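Putative ABC transporter, ATP-binding protein ComA (Streptococcus mutans, PDB 3K8U) is a putative ABC transporter ATP-binding protein whose peptidase domain, of family C39, probably has a papain-like fold. Local coordinates at residues 66-72 and 131-137. Residues are numbered along the deposited sequence.
Sequences RSIKADM and WTGLAIF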
ATOM      1  N   ARG A  66      -4.665  11.148  -2.616  1.00 24.83           N
ATOM      2  CA  ARG A  66      -5.201  11.110  -3.968  1.00 22.91           C
ATOM      3  C   ARG A  66      -5.181   9.667  -4.456  1.00 21.19           C
ATOM      4  O   ARG A  66      -4.243   8.919  -4.170  1.00 20.12           O
ATOM      5  CB  ARG A  66      -4.435  12.035  -4.925  1.00 22.82           C
ATOM      6  CG  ARG A  66      -3.028  11.611  -5.302  1.00 26.15           C
ATOM      7  CD  ARG A  66      -2.414  12.651  -6.240  1.00 26.76           C
ATOM      8  NE  ARG A  66      -1.104  12.254  -6.748  1.00 27.07           N
ATOM      9  CZ  ARG A  66       0.052  12.506  -6.140  1.00 27.07           C
ATOM     10  NH1 ARG A  66       0.077  13.167  -4.988  1.00 28.27           N
ATOM     11  NH2 ARG A  66       1.185  12.076  -6.678  1.00 28.28           N
ATOM     12  N   SER A  67      -6.271   9.265  -5.105  1.00 20.11           N
ATOM     13  CA  SER A  67      -6.414   7.919  -5.645  1.00 20.08           C
ATOM     14  C   SER A  67      -6.525   8.042  -7.157  1.00 19.25           C
ATOM     15  O   SER A  67      -7.349   8.800  -7.671  1.00 18.52           O
ATOM     16  CB  SER A  67      -7.666   7.247  -5.079  1.00 21.04           C
ATOM     17  OG  SER A  67      -7.590   7.171  -3.669  1.00 27.89           O
ATOM     18  N   ILE A  68      -5.677   7.311  -7.869  1.00 16.47           N
ATOM     19  CA  ILE A  68      -5.673   7.373  -9.321  1.00 17.46           C
ATOM     20  C   ILE A  68      -5.669   5.988  -9.943  1.00 17.55           C
ATOM     21  O   ILE A  68      -5.348   4.996  -9.282  1.00 14.56           O
ATOM     22  CB  ILE A  68      -4.420   8.119  -9.845  1.00 18.75           C
ATOM     23  CG1 ILE A  68      -3.153   7.399  -9.376  1.00 21.94           C
ATOM     24  CG2 ILE A  68      -4.416   9.568  -9.354  1.00 21.47           C
ATOM     25  CD1 ILE A  68      -1.972   7.555 -10.303  1.00 25.62           C
ATOM     26  N   LYS A  69      -6.079   5.927 -11.206  1.00 15.48           N
ATOM     27  CA  LYS A  69      -6.070   4.683 -11.961  1.00 17.08           C
ATOM     28  C   LYS A  69      -4.906   4.868 -12.919  1.00 17.25           C
ATOM     29  O   LYS A  69      -4.904   5.788 -13.740  1.00 18.41           O
ATOM     30  CB  LYS A  69      -7.378   4.486 -12.729  1.00 21.75           C
ATOM     31  CG  LYS A  69      -8.595   4.279 -11.834  1.00 25.95           C
ATOM     32  CD  LYS A  69      -8.463   3.034 -10.957  1.00 29.16           C
ATOM     33  CE  LYS A  69      -8.395   1.756 -11.786  1.00 31.72           C
ATOM     34  NZ  LYS A  69      -8.353   0.536 -10.929  1.00 29.70           N
ATOM     35  N   ALA A  70      -3.894   4.024 -12.777  1.00 14.93           N
ATOM     36  CA  ALA A  70      -2.698   4.132 -13.597  1.00 16.69           C
ATOM     37  C   ALA A  70      -2.353   2.839 -14.313  1.00 16.08           C
ATOM     38  O   ALA A  70      -3.103   1.870 -14.266  1.00 15.89           O
ATOM     39  CB  ALA A  70      -1.530   4.575 -12.723  1.00 15.42           C
ATOM     40  N   ASP A  71      -1.229   2.859 -15.023  1.00 18.58           N
ATOM     41  CA  ASP A  71      -0.741   1.687 -15.736  1.00 18.95           C
ATOM     42  C   ASP A  71       0.766   1.589 -15.485  1.00 16.58           C
ATOM     43  O   ASP A  71       1.337   2.436 -14.798  1.00 15.29           O
ATOM     44  CB  ASP A  71      -1.069   1.772 -17.234  1.00 24.59           C
ATOM     45  CG  ASP A  71      -0.566   3.050 -17.876  1.00 28.93           C
ATOM     46  OD1 ASP A  71       0.652   3.297 -17.828  1.00 29.21           O
ATOM     47  OD2 ASP A  71      -1.389   3.812 -18.425  1.00 31.16           O
ATOM     48  N   MET A  72       1.419   0.596 -16.073  1.00 15.80           N
ATOM     49  CA  MET A  72       2.850   0.410 -15.839  1.00 16.97           C
ATOM     50  C   MET A  72       3.813   1.514 -16.287  1.00 16.96           C
ATOM     51  O   MET A  72       4.949   1.557 -15.818  1.00 15.72           O
ATOM     52  CB  MET A  72       3.304  -0.960 -16.346  1.00 15.65           C
ATOM     53  CG  MET A  72       2.658  -2.133 -15.604  1.00 18.86           C
ATOM     54  SD  MET A  72       3.003  -2.184 -13.818  1.00 17.78           S
ATOM     55  CE  MET A  72       4.720  -2.700 -13.822  1.00 18.56           C
ATOM     56  N   TRP A 131      -1.944  -6.174 -10.268  1.00  9.83           N
ATOM     57  CA  TRP A 131      -2.377  -4.785 -10.064  1.00  9.87           C
ATOM     58  C   TRP A 131      -3.658  -4.364 -10.789  1.00 10.81           C
ATOM     59  O   TRP A 131      -3.796  -4.555 -12.002  1.00 11.78           O
ATOM     60  CB  TRP A 131      -1.218  -3.859 -10.452  1.00  9.51           C
ATOM     61  CG  TRP A 131      -1.381  -2.395 -10.126  1.00  9.44           C
ATOM     62  CD1 TRP A 131      -1.996  -1.848  -9.032  1.00 10.61           C
ATOM     63  CD2 TRP A 131      -0.831  -1.305 -10.863  1.00 11.40           C
ATOM     64  NE1 TRP A 131      -1.847  -0.478  -9.040  1.00  9.34           N
ATOM     65  CE2 TRP A 131      -1.135  -0.122 -10.156  1.00 10.40           C
ATOM     66  CE3 TRP A 131      -0.098  -1.215 -12.057  1.00 12.27           C
ATOM     67  CZ2 TRP A 131      -0.730   1.139 -10.601  1.00 13.14           C
ATOM     68  CZ3 TRP A 131       0.305   0.036 -12.497  1.00 15.73           C
ATOM     69  CH2 TRP A 131      -0.013   1.199 -11.768  1.00 13.35           C
ATOM     70  N   THR A 132      -4.590  -3.777 -10.039  1.00 10.33           N
ATOM     71  CA  THR A 132      -5.849  -3.300 -10.606  1.00 10.24           C
ATOM     72  C   THR A 132      -5.645  -1.960 -11.307  1.00 11.81           C
ATOM     73  O   THR A 132      -6.526  -1.491 -12.025  1.00 12.55           O
ATOM     74  CB  THR A 132      -6.930  -3.068  -9.524  1.00 10.64           C
ATOM     75  OG1 THR A 132      -6.519  -2.003  -8.655  1.00 11.63           O
ATOM     76  CG2 THR A 132      -7.172  -4.336  -8.706  1.00 11.58           C
ATOM     77  N   GLY A 133      -4.482  -1.352 -11.089  1.00 10.83           N
ATOM     78  CA  GLY A 133      -4.198  -0.051 -11.660  1.00 11.22           C
ATOM     79  C   GLY A 133      -4.412   1.048 -10.626  1.00 12.75           C
ATOM     80  O   GLY A 133      -3.955   2.176 -10.807  1.00 12.38           O
ATOM     81  N   LEU A 134      -5.098   0.722  -9.532  1.00 10.80           N
ATOM     82  CA  LEU A 134      -5.359   1.698  -8.481  1.00 11.77           C
ATOM     83  C   LEU A 134      -4.118   1.985  -7.652  1.00 12.86           C
ATOM     84  O   LEU A 134      -3.453   1.064  -7.164  1.00 10.24           O
ATOM     85  CB  LEU A 134      -6.489   1.230  -7.554  1.00 15.46           C
ATOM     86  CG  LEU A 134      -6.829   2.207  -6.416  1.00 19.44           C
ATOM     87  CD1 LEU A 134      -7.485   3.457  -6.983  1.00 21.85           C
ATOM     88  CD2 LEU A 134      -7.747   1.549  -5.403  1.00 24.00           C
ATOM     89  N   ALA A 135      -3.803   3.270  -7.511  1.00 11.39           N
ATOM     90  CA  ALA A 135      -2.655   3.709  -6.723  1.00 11.37           C
ATOM     91  C   ALA A 135      -3.118   4.832  -5.802  1.00 13.28           C
ATOM     92  O   ALA A 135      -3.871   5.712  -6.217  1.00 13.65           O
ATOM     93  CB  ALA A 135      -1.532   4.204  -7.633  1.00 11.33           C
ATOM     94  N   ILE A 136      -2.706   4.763  -4.542  1.00 12.41           N
ATOM     95  CA  ILE A 136      -3.068   5.775  -3.559  1.00 13.92           C
ATOM     96  C   ILE A 136      -1.789   6.443  -3.088  1.00 14.07           C
ATOM     97  O   ILE A 136      -0.880   5.782  -2.579  1.00 12.60           O
ATOM     98  CB  ILE A 136      -3.824   5.158  -2.353  1.00 16.24           C
ATOM     99  CG1 ILE A 136      -5.109   4.478  -2.836  1.00 16.69           C
ATOM    100  CG2 ILE A 136      -4.163   6.248  -1.319  1.00 17.25           C
ATOM    101  CD1 ILE A 136      -5.789   3.611  -1.792  1.00 18.80           C
ATOM    102  N   PHE A 137      -1.717   7.755  -3.304  1.00 15.78           N
ATOM    103  CA  PHE A 137      -0.569   8.561  -2.911  1.00 17.33           C
ATOM    104  C   PHE A 137      -0.917   9.399  -1.686  1.00 20.34           C
ATOM    105  O   PHE A 137      -1.996   9.995  -1.617  1.00 19.33           O
ATOM    106  CB  PHE A 137      -0.147   9.477  -4.069  1.00 17.44           C
ATOM    107  CG  PHE A 137       0.447   8.742  -5.243  1.00 17.65           C
ATOM    108  CD1 PHE A 137       1.826   8.634  -5.385  1.00 17.56           C
ATOM    109  CD2 PHE A 137      -0.372   8.136  -6.190  1.00 18.41           C
ATOM    110  CE1 PHE A 137       2.382   7.929  -6.447  1.00 17.08           C
ATOM    111  CE2 PHE A 137       0.174   7.428  -7.258  1.00 17.41           C
ATOM    112  CZ  PHE A 137       1.555   7.321  -7.386  1.00 15.92           C
TER
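R66 lays its guanidinium flat on the F137 ring, centres 4.6 Å apart and planes at 5°, a cation-pi stack on the antiparallel sheet of this C39 peptidase domain. The two are paired across the strands and point to one face, so the long arginine can fold over the aromatic, which also stacks on F84. Strand 63-69 is outermost in the sheet. Hydrogen-bonded pairs R66–F137 and I68–A135 alternate with non-hydrogen-bonded S67–I136 and K69–L134. I68 CD1 lies 3.7 Å from F137 CE2, and I68 CG1 4.0 Å from the small A135 CB. On the face of S67 and L134, helix 51-60 packs. At G133 the chain turns a corner: phi is positive, and a CB would clash with A70 O, so glycine suits; A70 N bonds to G133 O (2.7 Å). The broad W131 indole spans A70 CB (3.8 Å from CH2) and M72, a Met-aromatic contact, while its NE1 donates to L134 O. T132 OG1 accepts from L134 N in an ST turn, and the long K69 hydrogen-bonds through NZ to T132 O at 2.9 Å.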